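Side-chain contacts in exopolyphosphatase (PDB 1T6C), which probably hydrolyses phosphoanhydride bonds of inorganic polyphosphate and guanosine pentaphosphate, as a calcium-binding member of the Ppx/GppA family with an actin-like fold: residues K245-F248 / D249-E253; Q265-D268 / R269-K272; E72-K75 / L76-F80; L103-V106 / K107-G111; P119-E122 / G123-A126. All coordinates share one frame; numbering follows the deposited sequence.

Contact 1: residues K245-F248 / D249-E253; sequences KKWF and DTFKE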
loop_
_atom_site.group_PDB
_atom_site.type_symbol
_atom_site.label_atom_id
_atom_site.label_comp_id
_atom_site.label_asym_id
_atom_site.label_seq_id
_atom_site.Cartn_x
_atom_site.Cartn_y
_atom_site.Cartn_z
ATOM N N LYS A 245 13.461 2.188 15.708
ATOM C CA LYS A 245 13.935 3.419 16.363
ATOM C C LYS A 245 15.312 3.832 15.838
ATOM O O LYS A 245 15.560 5.008 15.533
ATOM C CB LYS A 245 13.992 3.262 17.895
ATOM C CG LYS A 245 14.339 4.565 18.602
ATOM C CD LYS A 245 14.588 4.425 20.080
ATOM C CE LYS A 245 15.050 5.750 20.693
ATOM N NZ LYS A 245 16.423 6.146 20.266
ATOM N N LYS A 246 16.211 2.881 15.704
ATOM C CA LYS A 246 17.552 3.197 15.228
ATOM C C LYS A 246 17.535 3.734 13.797
ATOM O O LYS A 246 18.264 4.684 13.488
ATOM C CB LYS A 246 18.482 2.010 15.411
ATOM C CG LYS A 246 18.913 1.903 16.853
ATOM C CD LYS A 246 19.556 0.555 17.143
ATOM C CE LYS A 246 20.993 0.686 17.624
ATOM N NZ LYS A 246 21.606 -0.676 17.729
ATOM N N TRP A 247 16.658 3.197 12.944
ATOM C CA TRP A 247 16.510 3.744 11.576
ATOM C C TRP A 247 15.884 5.135 11.561
ATOM O O TRP A 247 16.265 5.997 10.744
ATOM C CB TRP A 247 15.731 2.778 10.663
ATOM C CG TRP A 247 16.584 1.649 10.229
ATOM C CD1 TRP A 247 16.550 0.368 10.673
ATOM C CD2 TRP A 247 17.700 1.734 9.344
ATOM N NE1 TRP A 247 17.564 -0.362 10.098
ATOM C CE2 TRP A 247 18.284 0.460 9.268
ATOM C CE3 TRP A 247 18.253 2.767 8.568
ATOM C CZ2 TRP A 247 19.390 0.196 8.494
ATOM C CZ3 TRP A 247 19.340 2.489 7.796
ATOM C CH2 TRP A 247 19.895 1.223 7.758
ATOM N N PHE A 248 14.893 5.371 12.419
ATOM C CA PHE A 248 14.338 6.706 12.570
ATOM C C PHE A 248 15.438 7.702 12.968
ATOM O O PHE A 248 15.599 8.751 12.375
ATOM C CB PHE A 248 13.183 6.746 13.580
ATOM C CG PHE A 248 12.460 8.054 13.559
ATOM C CD1 PHE A 248 11.370 8.248 12.721
ATOM C CD2 PHE A 248 12.893 9.118 14.327
ATOM C CE1 PHE A 248 10.735 9.490 12.633
ATOM C CE2 PHE A 248 12.254 10.315 14.262
ATOM C CZ PHE A 248 11.173 10.504 13.407
ATOM N N ASP A 249 16.234 7.331 13.954
ATOM C CA ASP A 249 17.297 8.197 14.426
ATOM C C ASP A 249 18.379 8.446 13.364
ATOM O O ASP A 249 18.951 9.538 13.305
ATOM C CB ASP A 249 17.909 7.618 15.691
ATOM C CG ASP A 249 16.984 7.712 16.883
ATOM O OD1 ASP A 249 15.955 8.452 16.871
ATOM O OD2 ASP A 249 17.208 6.986 17.872
ATOM N N THR A 250 18.605 7.474 12.488
ATOM C CA THR A 250 19.553 7.594 11.399
ATOM C C THR A 250 19.036 8.579 10.378
ATOM O O THR A 250 19.713 9.541 10.014
ATOM C CB THR A 250 19.751 6.203 10.763
ATOM O OG1 THR A 250 20.469 5.382 11.695
ATOM C CG2 THR A 250 20.604 6.226 9.536
ATOM N N PHE A 251 17.809 8.371 9.931
ATOM C CA PHE A 251 17.279 9.232 8.867
ATOM C C PHE A 251 17.009 10.649 9.344
ATOM O O PHE A 251 17.110 11.592 8.576
ATOM C CB PHE A 251 16.037 8.609 8.233
ATOM C CG PHE A 251 16.358 7.556 7.255
ATOM C CD1 PHE A 251 16.144 6.243 7.539
ATOM C CD2 PHE A 251 16.937 7.892 6.043
ATOM C CE1 PHE A 251 16.456 5.258 6.589
ATOM C CE2 PHE A 251 17.295 6.916 5.137
ATOM C CZ PHE A 251 17.041 5.601 5.411
ATOM N N LYS A 252 16.736 10.855 10.626
ATOM C CA LYS A 252 16.486 12.200 11.113
ATOM C C LYS A 252 17.746 13.073 11.078
ATOM O O LYS A 252 17.627 14.270 11.199
ATOM C CB LYS A 252 15.797 12.163 12.488
ATOM C CG LYS A 252 16.700 11.958 13.663
ATOM C CD LYS A 252 15.846 11.925 14.958
ATOM C CE LYS A 252 16.711 11.810 16.191
ATOM N NZ LYS A 252 15.882 11.769 17.441
ATOM N N GLU A 253 18.915 12.477 10.881
ATOM C CA GLU A 253 20.184 13.202 10.793
ATOM C C GLU A 253 20.674 13.370 9.364
ATOM O O GLU A 253 21.768 13.921 9.140
ATOM C CB GLU A 253 21.264 12.441 11.565
ATOM C CG GLU A 253 20.969 12.254 13.030
ATOM C CD GLU A 253 20.820 13.559 13.817
ATOM O OE1 GLU A 253 20.038 13.545 14.827
ATOM O OE2 GLU A 253 21.462 14.598 13.445
#
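Trp247 and Phe251 meet one turn apart on the tightly packed face of helix 241-251. Trp247 CE3 lies 3.7 Å from Phe251 CE1, and the two rings are inclined by 33°. Phe263 meets both rings, Leu222 touches both, and Trp247 NE1 is hydrogen-bonded to Glu223. Phe251 and Phe248 are buried. Phe248 packs against Ile278 and Phe192, and its CE2 is 4.0 Å from Lys252 CD. Trp247 lies at the border of this face, its side chain about 3 Å from a bound 2-methyl-2,4-pentanediol, probably a crystallisation additive.

The charged side is looser, and Lys245 is exposed to solvent. Lys245 NZ forms a salt bridge with Asp249 OD2 at 2.7 Å, using the syn lone pair of that oxygen. The lysine chain bends only at its last torsion (chi4 -70°), which turns NZ onto the carboxylate. Asp249 is held mainly by Lys245. Lys252 NZ, which also pairs with Glu185, makes only a weak bond of 3.4 Å to Asp249 OD1.

Thr250 OG1 donates to Lys246 O at 2.9 Å. Thr250 N donates to the same carbonyl from the opposite face of its plane. The arrangement is that of an amphipathic helix end, with an i to i+4 salt bridge toward solvent.

Contact 2: residues Q265-D268 / R269-K272; sequences QVED and RRAK
Glu267 O and Asp268 O accept backbone bonds from residues three further on, so the chain makes a tight turn in the loop between helices 256-262 and 274-288. Arg270 N donates to Glu267 O at 2.9 Å, and Ala271 N donates to Asp268 O at 3.2 Å.

The turn carries a salt-bridge network in which Glu267 is shared by two arginines. Its chain is extended, and OE1 lies over one face of each guanidinium. These pairs rest on charge alone, since no N-H points at the oxygen. Arg269 NH2 is 2.9 Å from Glu267 OE1. Arg270 reaches the same oxygen through a chain bent at chi2 and chi3 (-136° and -94°). The nearby positive charges would probably favour the ionised carboxylate. The Arg270 side chain touches Thr218 of helix 214-223, and its nearest atom is about 12 Å from the bound calcium ion. Val266 CG1 packs on Ala271 CB at 4.1 Å, and Ala271 O accepts a hydrogen bond from Arg259.

A water donates to Asp268 O at 2.9 Å and accepts from Lys272 N at 3.0 Å.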
loop_
_atom_site.group_PDB
_atom_site.type_symbol
_atom_site.label_atom_id
_atom_site.label_comp_id
_atom_site.label_asym_id
_atom_site.label_seq_id
_atom_site.Cartn_x
_atom_site.Cartn_y
_atom_site.Cartn_z
ATOM N N GLN A 265 18.826 1.513 -1.254
ATOM C CA GLN A 265 17.486 0.942 -1.342
ATOM C C GLN A 265 16.382 1.985 -1.257
ATOM O O GLN A 265 15.262 1.750 -1.719
ATOM C CB GLN A 265 17.297 -0.124 -0.270
ATOM C CG GLN A 265 18.265 -1.282 -0.438
ATOM C CD GLN A 265 19.450 -1.213 0.510
ATOM O OE1 GLN A 265 20.061 -0.134 0.702
ATOM N NE2 GLN A 265 19.757 -2.347 1.162
ATOM N N VAL A 266 16.696 3.144 -0.684
ATOM C CA VAL A 266 15.736 4.255 -0.646
ATOM C C VAL A 266 15.516 4.854 -2.022
ATOM O O VAL A 266 16.455 5.391 -2.607
ATOM C CB VAL A 266 16.224 5.361 0.348
ATOM C CG1 VAL A 266 15.223 6.491 0.426
ATOM C CG2 VAL A 266 16.434 4.719 1.737
ATOM N N GLU A 267 14.293 4.768 -2.534
ATOM C CA GLU A 267 13.985 5.445 -3.802
ATOM C C GLU A 267 14.059 6.945 -3.641
ATOM O O GLU A 267 13.526 7.488 -2.682
ATOM C CB GLU A 267 12.595 5.077 -4.289
ATOM C CG GLU A 267 12.468 3.638 -4.729
ATOM C CD GLU A 267 11.040 3.244 -5.017
ATOM O OE1 GLU A 267 10.107 4.095 -4.894
ATOM O OE2 GLU A 267 10.853 2.067 -5.365
ATOM N N ASP A 268 14.660 7.615 -4.635
ATOM C CA ASP A 268 14.790 9.080 -4.690
ATOM C C ASP A 268 13.446 9.750 -4.400
ATOM O O ASP A 268 13.362 10.706 -3.610
ATOM C CB ASP A 268 15.245 9.527 -6.090
ATOM C CG ASP A 268 16.691 9.121 -6.419
ATOM O OD1 ASP A 268 17.538 9.122 -5.502
ATOM O OD2 ASP A 268 17.081 8.787 -7.574
ATOM N N ARG A 269 12.391 9.221 -5.008
ATOM C CA ARG A 269 11.072 9.845 -4.928
ATOM C C ARG A 269 10.415 9.694 -3.542
ATOM O O ARG A 269 9.466 10.414 -3.221
ATOM C CB ARG A 269 10.161 9.328 -6.046
ATOM C CG ARG A 269 9.753 7.885 -5.896
ATOM C CD ARG A 269 8.970 7.349 -7.112
ATOM N NE ARG A 269 8.821 5.890 -7.104
ATOM C CZ ARG A 269 9.621 5.028 -7.736
ATOM N NH1 ARG A 269 10.687 5.439 -8.430
ATOM N NH2 ARG A 269 9.359 3.725 -7.666
ATOM N N ARG A 270 10.914 8.764 -2.726
ATOM C CA ARG A 270 10.452 8.558 -1.355
ATOM C C ARG A 270 11.391 9.104 -0.296
ATOM O O ARG A 270 11.071 9.053 0.874
ATOM C CB ARG A 270 10.329 7.065 -1.092
ATOM C CG ARG A 270 9.206 6.413 -1.835
ATOM C CD ARG A 270 8.438 5.451 -0.942
ATOM N NE ARG A 270 8.922 4.083 -1.064
ATOM C CZ ARG A 270 8.670 3.327 -2.120
ATOM N NH1 ARG A 270 7.949 3.809 -3.127
ATOM N NH2 ARG A 270 9.131 2.081 -2.172
ATOM N N ALA A 271 12.535 9.631 -0.699
ATOM C CA ALA A 271 13.604 9.953 0.240
ATOM C C ALA A 271 13.193 10.992 1.293
ATOM O O ALA A 271 13.513 10.827 2.481
ATOM C CB ALA A 271 14.829 10.415 -0.522
ATOM N N LYS A 272 12.463 12.032 0.890
ATOM C CA LYS A 272 12.045 13.054 1.870
ATOM C C LYS A 272 10.976 12.533 2.842
ATOM O O LYS A 272 11.090 12.726 4.067
ATOM C CB LYS A 272 11.579 14.318 1.161
ATOM C CG LYS A 272 11.366 15.490 2.084
ATOM C CD LYS A 272 11.653 16.775 1.333
ATOM C CE LYS A 272 10.745 17.837 1.759
ATOM N NZ LYS A 272 11.087 19.062 1.012
HETATM O O HOH W 1 12.122 12.779 -1.970
#

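Contact 3: residues E72-K75 / L76-F80; sequences EYKK and LIDEF
The last turns of helix 60-79, within a predicted coiled-coil region, carry an i to i+4 salt bridge between Lys74 and Asp78. Lys74 NZ donates to Asp78 OD1 at 2.9 Å and uses the syn lone pair of that oxygen. A second, weak bond reaches Asp78 OD2 at 3.3 Å. The ammonium therefore faces both oxygens of the carboxylate. Two bends in the lysine chain, at chi2 (55°) and chi4 (52°), curl it forward, toward the next turn, to place NZ there. Asp78 CG lies 3.1 Å from Lys74 O, so the carboxylate sits close over the backbone of the residue it pairs with.

Regular backbone bonds support the pair. Asp78 N donates to Lys74 O at 2.9 Å, and Glu79 N donates to Lys75 O. Ile77 CG1 lies 3.4 Å from Tyr73 O, packed along the preceding turn.

The apolar face lies on the sheet. Tyr73, Leu76 and Ile77 all touch Leu26 of strand 23-32, and Leu76 also touches Leu40 of strand 35-45. Tyr73 OH is hydrogen-bonded to Val24 O, and Glu72 forms a salt bridge with Arg44. The Lys74 side chain touches Val110 and Leu112, beyond the end of helix 99-109.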
loop_
_atom_site.group_PDB
_atom_site.type_symbol
_atom_site.label_atom_id
_atom_site.label_comp_id
_atom_site.label_asym_id
_atom_site.label_seq_id
_atom_site.Cartn_x
_atom_site.Cartn_y
_atom_site.Cartn_z
ATOM N N GLU A 72 -4.448 -2.142 -23.229
ATOM C CA GLU A 72 -3.278 -2.999 -23.303
ATOM C C GLU A 72 -3.339 -4.078 -22.232
ATOM O O GLU A 72 -3.081 -5.231 -22.517
ATOM C CB GLU A 72 -2.017 -2.162 -23.186
ATOM C CG GLU A 72 -1.858 -1.290 -24.423
ATOM C CD GLU A 72 -0.887 -0.136 -24.271
ATOM O OE1 GLU A 72 -0.168 -0.077 -23.242
ATOM O OE2 GLU A 72 -0.838 0.714 -25.212
ATOM N N TYR A 73 -3.796 -3.713 -21.036
ATOM C CA TYR A 73 -3.952 -4.706 -19.972
ATOM C C TYR A 73 -5.038 -5.703 -20.309
ATOM O O TYR A 73 -4.878 -6.883 -20.088
ATOM C CB TYR A 73 -4.247 -4.032 -18.640
ATOM C CG TYR A 73 -3.096 -3.252 -18.024
ATOM C CD1 TYR A 73 -1.807 -3.267 -18.587
ATOM C CD2 TYR A 73 -3.284 -2.568 -16.848
ATOM C CE1 TYR A 73 -0.778 -2.530 -18.021
ATOM C CE2 TYR A 73 -2.280 -1.886 -16.250
ATOM C CZ TYR A 73 -1.015 -1.867 -16.841
ATOM O OH TYR A 73 -0.028 -1.180 -16.226
ATOM N N LYS A 74 -6.137 -5.251 -20.890
ATOM C CA LYS A 74 -7.204 -6.171 -21.265
ATOM C C LYS A 74 -6.734 -7.175 -22.342
ATOM O O LYS A 74 -7.113 -8.331 -22.317
ATOM C CB LYS A 74 -8.429 -5.367 -21.752
ATOM C CG LYS A 74 -9.673 -6.196 -22.108
ATOM C CD LYS A 74 -10.151 -7.108 -20.974
ATOM C CE LYS A 74 -11.566 -7.678 -21.251
ATOM N NZ LYS A 74 -11.693 -8.324 -22.596
ATOM N N LYS A 75 -5.874 -6.739 -23.251
ATOM C CA LYS A 75 -5.332 -7.605 -24.307
ATOM C C LYS A 75 -4.495 -8.727 -23.670
ATOM O O LYS A 75 -4.577 -9.878 -24.110
ATOM C CB LYS A 75 -4.470 -6.795 -25.279
ATOM C CG LYS A 75 -5.260 -6.041 -26.305
ATOM C CD LYS A 75 -4.324 -5.249 -27.229
ATOM C CE LYS A 75 -5.118 -4.362 -28.185
ATOM N NZ LYS A 75 -4.281 -3.296 -28.811
ATOM N N LEU A 76 -3.715 -8.385 -22.647
ATOM C CA LEU A 76 -2.933 -9.368 -21.907
ATOM C C LEU A 76 -3.844 -10.338 -21.164
ATOM O O LEU A 76 -3.630 -11.542 -21.197
ATOM C CB LEU A 76 -1.976 -8.702 -20.926
ATOM C CG LEU A 76 -0.853 -7.887 -21.569
ATOM C CD1 LEU A 76 -0.135 -7.050 -20.519
ATOM C CD2 LEU A 76 0.129 -8.791 -22.300
ATOM N N ILE A 77 -4.883 -9.822 -20.517
ATOM C CA ILE A 77 -5.830 -10.688 -19.793
ATOM C C ILE A 77 -6.458 -11.702 -20.750
ATOM O O ILE A 77 -6.594 -12.872 -20.443
ATOM C CB ILE A 77 -6.884 -9.768 -19.130
ATOM C CG1 ILE A 77 -6.252 -9.107 -17.892
ATOM C CG2 ILE A 77 -8.201 -10.469 -18.889
ATOM C CD1 ILE A 77 -7.054 -7.996 -17.372
ATOM N N ASP A 78 -6.810 -11.234 -21.947
ATOM C CA ASP A 78 -7.400 -12.085 -22.983
ATOM C C ASP A 78 -6.409 -13.143 -23.476
ATOM O O ASP A 78 -6.726 -14.344 -23.499
ATOM C CB ASP A 78 -7.832 -11.213 -24.197
ATOM C CG ASP A 78 -9.012 -10.270 -23.900
ATOM O OD1 ASP A 78 -9.644 -10.370 -22.809
ATOM O OD2 ASP A 78 -9.359 -9.380 -24.740
ATOM N N GLU A 79 -5.202 -12.716 -23.819
ATOM C CA GLU A 79 -4.189 -13.646 -24.380
ATOM C C GLU A 79 -3.773 -14.707 -23.341
ATOM O O GLU A 79 -3.568 -15.889 -23.701
ATOM C CB GLU A 79 -2.972 -12.874 -24.923
ATOM C CG GLU A 79 -1.818 -13.731 -25.484
ATOM C CD GLU A 79 -1.837 -13.920 -27.003
ATOM O OE1 GLU A 79 -2.661 -13.267 -27.689
ATOM O OE2 GLU A 79 -0.956 -14.663 -27.525
ATOM N N PHE A 80 -3.710 -14.299 -22.067
ATOM C CA PHE A 80 -3.282 -15.172 -20.975
ATOM C C PHE A 80 -4.433 -16.019 -20.448
ATOM O O PHE A 80 -4.238 -16.816 -19.511
ATOM C CB PHE A 80 -2.755 -14.352 -19.792
ATOM C CG PHE A 80 -1.294 -14.041 -19.840
ATOM C CD1 PHE A 80 -0.780 -13.143 -20.754
ATOM C CD2 PHE A 80 -0.424 -14.621 -18.893
ATOM C CE1 PHE A 80 0.575 -12.827 -20.771
ATOM C CE2 PHE A 80 0.944 -14.325 -18.909
ATOM C CZ PHE A 80 1.442 -13.431 -19.842
#

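Contact 4: residues L103-V106 / K107-G111; sequences LERV and KREVG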
loop_
_atom_site.group_PDB
_atom_site.type_symbol
_atom_site.label_atom_id
_atom_site.label_comp_id
_atom_site.label_asym_id
_atom_site.label_seq_id
_atom_site.Cartn_x
_atom_site.Cartn_y
_atom_site.Cartn_z
ATOM N N LEU A 103 -15.150 6.346 -15.711
ATOM C CA LEU A 103 -15.409 4.916 -15.507
ATOM C C LEU A 103 -16.413 4.312 -16.502
ATOM O O LEU A 103 -16.346 3.109 -16.836
ATOM C CB LEU A 103 -16.009 4.692 -14.113
ATOM C CG LEU A 103 -15.232 5.118 -12.874
ATOM C CD1 LEU A 103 -16.117 5.037 -11.632
ATOM C CD2 LEU A 103 -14.024 4.267 -12.698
ATOM N N GLU A 104 -17.377 5.129 -16.931
ATOM C CA GLU A 104 -18.297 4.737 -17.995
ATOM C C GLU A 104 -17.565 4.534 -19.320
ATOM O O GLU A 104 -17.845 3.591 -20.053
ATOM C CB GLU A 104 -19.424 5.777 -18.172
ATOM C CG GLU A 104 -20.299 5.558 -19.407
ATOM C CD GLU A 104 -21.161 4.308 -19.368
ATOM O OE1 GLU A 104 -21.292 3.675 -18.294
ATOM O OE2 GLU A 104 -21.757 3.985 -20.421
ATOM N N ARG A 105 -16.620 5.403 -19.647
ATOM C CA ARG A 105 -15.807 5.170 -20.852
ATOM C C ARG A 105 -15.053 3.846 -20.750
ATOM O O ARG A 105 -14.913 3.142 -21.720
ATOM C CB ARG A 105 -14.799 6.295 -21.077
ATOM C CG ARG A 105 -15.393 7.612 -21.546
ATOM C CD ARG A 105 -14.319 8.595 -22.010
ATOM N NE ARG A 105 -13.612 8.084 -23.189
ATOM C CZ ARG A 105 -12.478 8.585 -23.674
ATOM N NH1 ARG A 105 -11.926 9.663 -23.134
ATOM N NH2 ARG A 105 -11.919 8.022 -24.738
ATOM N N VAL A 106 -14.571 3.509 -19.557
ATOM C CA VAL A 106 -13.835 2.266 -19.412
ATOM C C VAL A 106 -14.746 1.049 -19.668
ATOM O O VAL A 106 -14.355 0.102 -20.312
ATOM C CB VAL A 106 -13.117 2.179 -18.046
ATOM C CG1 VAL A 106 -12.437 0.830 -17.870
ATOM C CG2 VAL A 106 -12.091 3.285 -17.923
ATOM N N LYS A 107 -15.991 1.126 -19.231
ATOM C CA LYS A 107 -16.929 0.045 -19.477
ATOM C C LYS A 107 -17.140 -0.130 -20.966
ATOM O O LYS A 107 -17.127 -1.227 -21.492
ATOM C CB LYS A 107 -18.281 0.349 -18.814
ATOM C CG LYS A 107 -18.202 0.356 -17.292
ATOM C CD LYS A 107 -19.452 0.866 -16.609
ATOM C CE LYS A 107 -19.167 1.046 -15.112
ATOM N NZ LYS A 107 -20.292 1.627 -14.347
ATOM N N ARG A 108 -17.360 0.993 -21.636
ATOM C CA ARG A 108 -17.779 0.954 -23.026
ATOM C C ARG A 108 -16.610 0.646 -23.961
ATOM O O ARG A 108 -16.768 -0.094 -24.931
ATOM C CB ARG A 108 -18.415 2.298 -23.442
ATOM C CG ARG A 108 -19.625 2.734 -22.639
ATOM C CD ARG A 108 -20.933 2.081 -23.006
ATOM N NE ARG A 108 -21.043 0.680 -22.605
ATOM C CZ ARG A 108 -21.373 0.269 -21.383
ATOM N NH1 ARG A 108 -21.590 1.128 -20.405
ATOM N NH2 ARG A 108 -21.467 -1.019 -21.142
ATOM N N GLU A 109 -15.446 1.205 -23.664
ATOM C CA GLU A 109 -14.297 1.191 -24.584
ATOM C C GLU A 109 -13.267 0.110 -24.283
ATOM O O GLU A 109 -12.519 -0.304 -25.171
ATOM C CB GLU A 109 -13.633 2.563 -24.609
ATOM C CG GLU A 109 -14.566 3.637 -25.145
ATOM C CD GLU A 109 -14.048 5.044 -24.966
ATOM O OE1 GLU A 109 -12.824 5.215 -25.065
ATOM O OE2 GLU A 109 -14.870 5.961 -24.691
ATOM N N VAL A 110 -13.221 -0.352 -23.025
ATOM C CA VAL A 110 -12.299 -1.409 -22.597
ATOM C C VAL A 110 -13.032 -2.729 -22.270
ATOM O O VAL A 110 -12.473 -3.808 -22.390
ATOM C CB VAL A 110 -11.436 -0.950 -21.379
ATOM C CG1 VAL A 110 -10.410 -2.003 -21.052
ATOM C CG2 VAL A 110 -10.781 0.412 -21.638
ATOM N N GLY A 111 -14.291 -2.653 -21.841
ATOM C CA GLY A 111 -15.032 -3.848 -21.530
ATOM C C GLY A 111 -14.841 -4.316 -20.112
ATOM O O GLY A 111 -15.121 -5.474 -19.789
HETATM O O HOH W 2 -21.319 3.801 -15.583
#
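Leu103 to Glu109 form the last turns of helix 99-109, with i to i+4 bonds as far as Val110 N to Val106 O; Gly111, with positive phi, leaves the helix and its N makes only weak bonds. Two i to i+4 salt bridges run along the helix surface. Arg105 grips Glu109 side-on with two nitrogens. Its NE donates to Glu109 OE2 at 2.9 Å and nearly straight (173°), and its NH2 donates to Glu109 OE1 at 3.0 Å. Each carboxylate oxygen takes one bond, which should limit rotation of both groups. The guanidinium and carboxylate planes are nevertheless 41° apart.

The second bridge has one main bond. Arg108 NH1 donates to Glu104 OE2 at 2.9 Å, with the oxygen in the guanidinium plane but the nitrogen above the carboxylate plane. Glu104 bends at chi2 (67°) and Arg108 at chi2 and chi3, so both chains fold toward each other. Glu104 OE1 and Lys107 NZ are linked through a water, 2.7 Å from each.

Val106 and Val110 lie side by side. Val106 touches Leu70 of helix 60-79 and Val114 of strand 114-116. Arg105, through NH1, links Glu109 of its own helix with Glu64 of helix 60-79.

Contact 5: residues P119-E122 / G123-A126; sequences PEQE and GRYA
Gln121 CG lies anti to the backbone N (chi1 -173°), and its chain then bends at chi2 (76°), which brings the amide oxygen to Arg124. These are the first two turns of helix 119-133, in the actin-like fold, close to the calcium site. Gln121 was modelled in two conformers, and its side-chain contacts given here hold for one of them only. Gln121 OE1 accepts a hydrogen bond of 3.0 Å from Arg124 NH1. The oxygen is at the guanidinium edge, yet the amide and guanidinium planes stand 62° apart and the chains cross at about a right angle. The Arg124 chain runs extended back over the first turn. Its NH1 and NH2 both lie 3.9 Å from Glu120 CB. Arg124 also touches Val163 of strand 159-166, as does Glu120.

Tyr125 packs on the same glutamine, with its CE2 4.0 Å from Gln121 CG. The ring is buried against Leu300 and Val304 of helix 300-313.

Gly123 is buried within the turn, and its N donates to Pro119 O at 3.0 Å. Gln121 N is hydrogen-bonded to Thr118 OG1, just before the helix. The Pro119 side chain lies about 4 Å from those of Ser149 and Glu151, which bind calcium, and the Glu122 side chain is about 5 Å from the ion. One water bridges Gln121 and Tyr125: it accepts from Gln121 NE2 at 3.0 Å and lies 2.7 Å from Tyr125 OH.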
loop_
_atom_site.group_PDB
_atom_site.type_symbol
_atom_site.label_atom_id
_atom_site.label_comp_id
_atom_site.label_asym_id
_atom_site.label_seq_id
_atom_site.Cartn_x
_atom_site.Cartn_y
_atom_site.Cartn_z
ATOM N N PRO A 119 -10.732 3.572 1.264
ATOM C CA PRO A 119 -9.476 3.205 1.933
ATOM C C PRO A 119 -9.678 2.048 2.888
ATOM O O PRO A 119 -8.827 1.179 3.030
ATOM C CB PRO A 119 -9.071 4.514 2.630
ATOM C CG PRO A 119 -9.720 5.549 1.808
ATOM C CD PRO A 119 -11.032 5.000 1.460
ATOM N N GLU A 120 -10.838 1.999 3.534
ATOM C CA GLU A 120 -11.172 0.878 4.409
ATOM C C GLU A 120 -11.205 -0.431 3.625
ATOM O O GLU A 120 -10.669 -1.452 4.066
ATOM C CB GLU A 120 -12.507 1.114 5.098
ATOM C CG GLU A 120 -12.485 2.250 6.109
ATOM C CD GLU A 120 -12.680 3.660 5.540
ATOM O OE1 GLU A 120 -12.888 3.847 4.313
ATOM O OE2 GLU A 120 -12.614 4.645 6.350
ATOM N N GLN A 121 -11.839 -0.422 2.466
ATOM C CA GLN A 121 -11.931 -1.600 1.611
ATOM C C GLN A 121 -10.559 -1.996 1.098
ATOM O O GLN A 121 -10.274 -3.167 1.006
ATOM C CB GLN A 121 -12.875 -1.318 0.418
ATOM C CG GLN A 121 -13.158 -2.518 -0.431
ATOM C CD GLN A 121 -14.152 -3.522 0.187
ATOM O OE1 GLN A 121 -14.369 -3.542 1.402
ATOM N NE2 GLN A 121 -14.774 -4.343 -0.674
ATOM N N GLU A 122 -9.703 -1.025 0.770
ATOM C CA GLU A 122 -8.308 -1.336 0.424
ATOM C C GLU A 122 -7.670 -2.122 1.559
ATOM O O GLU A 122 -6.956 -3.106 1.349
ATOM C CB GLU A 122 -7.471 -0.078 0.184
ATOM C CG GLU A 122 -7.825 0.695 -1.045
ATOM C CD GLU A 122 -6.841 1.835 -1.260
ATOM O OE1 GLU A 122 -5.633 1.649 -0.968
ATOM O OE2 GLU A 122 -7.276 2.910 -1.720
ATOM N N GLY A 123 -7.936 -1.676 2.779
ATOM C CA GLY A 123 -7.450 -2.353 3.973
ATOM C C GLY A 123 -7.948 -3.790 4.103
ATOM O O GLY A 123 -7.179 -4.719 4.433
ATOM N N ARG A 124 -9.221 -3.983 3.817
ATOM C CA ARG A 124 -9.800 -5.326 3.833
ATOM C C ARG A 124 -9.103 -6.266 2.825
ATOM O O ARG A 124 -8.797 -7.402 3.132
ATOM C CB ARG A 124 -11.328 -5.303 3.589
ATOM C CG ARG A 124 -12.135 -4.575 4.670
ATOM C CD ARG A 124 -13.651 -4.552 4.446
ATOM N NE ARG A 124 -14.306 -3.596 5.358
ATOM C CZ ARG A 124 -14.713 -2.358 5.047
ATOM N NH1 ARG A 124 -14.602 -1.859 3.814
ATOM N NH2 ARG A 124 -15.229 -1.585 5.995
ATOM N N TYR A 125 -8.814 -5.779 1.631
ATOM C CA TYR A 125 -8.094 -6.569 0.657
ATOM C C TYR A 125 -6.660 -6.837 1.115
ATOM O O TYR A 125 -6.176 -7.952 0.992
ATOM C CB TYR A 125 -8.067 -5.839 -0.686
ATOM C CG TYR A 125 -9.298 -5.997 -1.538
ATOM C CD1 TYR A 125 -9.694 -7.249 -2.005
ATOM C CD2 TYR A 125 -10.007 -4.876 -1.979
ATOM C CE1 TYR A 125 -10.788 -7.375 -2.816
ATOM C CE2 TYR A 125 -11.108 -4.997 -2.770
ATOM C CZ TYR A 125 -11.513 -6.243 -3.171
ATOM O OH TYR A 125 -12.602 -6.360 -3.994
ATOM N N ALA A 126 -5.977 -5.831 1.668
ATOM C CA ALA A 126 -4.592 -5.993 2.119
ATOM C C ALA A 126 -4.549 -7.023 3.223
ATOM O O ALA A 126 -3.634 -7.823 3.272
ATOM C CB ALA A 126 -4.048 -4.686 2.591
HETATM O O HOH W 3 -14.588 -4.537 -3.644
#

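In the fold
From the N terminus the order is contact 3, contact 4, contact 5, contact 1, contact 2. All are in series. None nests in or crosses another, and each is local to one helix or turn, so none closes a long loop. Contacts 3 and 4 end two helices that pack beside the five-stranded sheet, and they touch where Lys74 CG lies 3.7 Å from Val110 O. Contact 5 begins the helix after strand 114-116, near the calcium site. Contacts 1 and 2 belong to the half built on the six-stranded sheet, on helix 241-251 and in the loop between helices 256-262 and 274-288. They touch through Phe251 CZ and Val266 CG2, 3.8 Å apart.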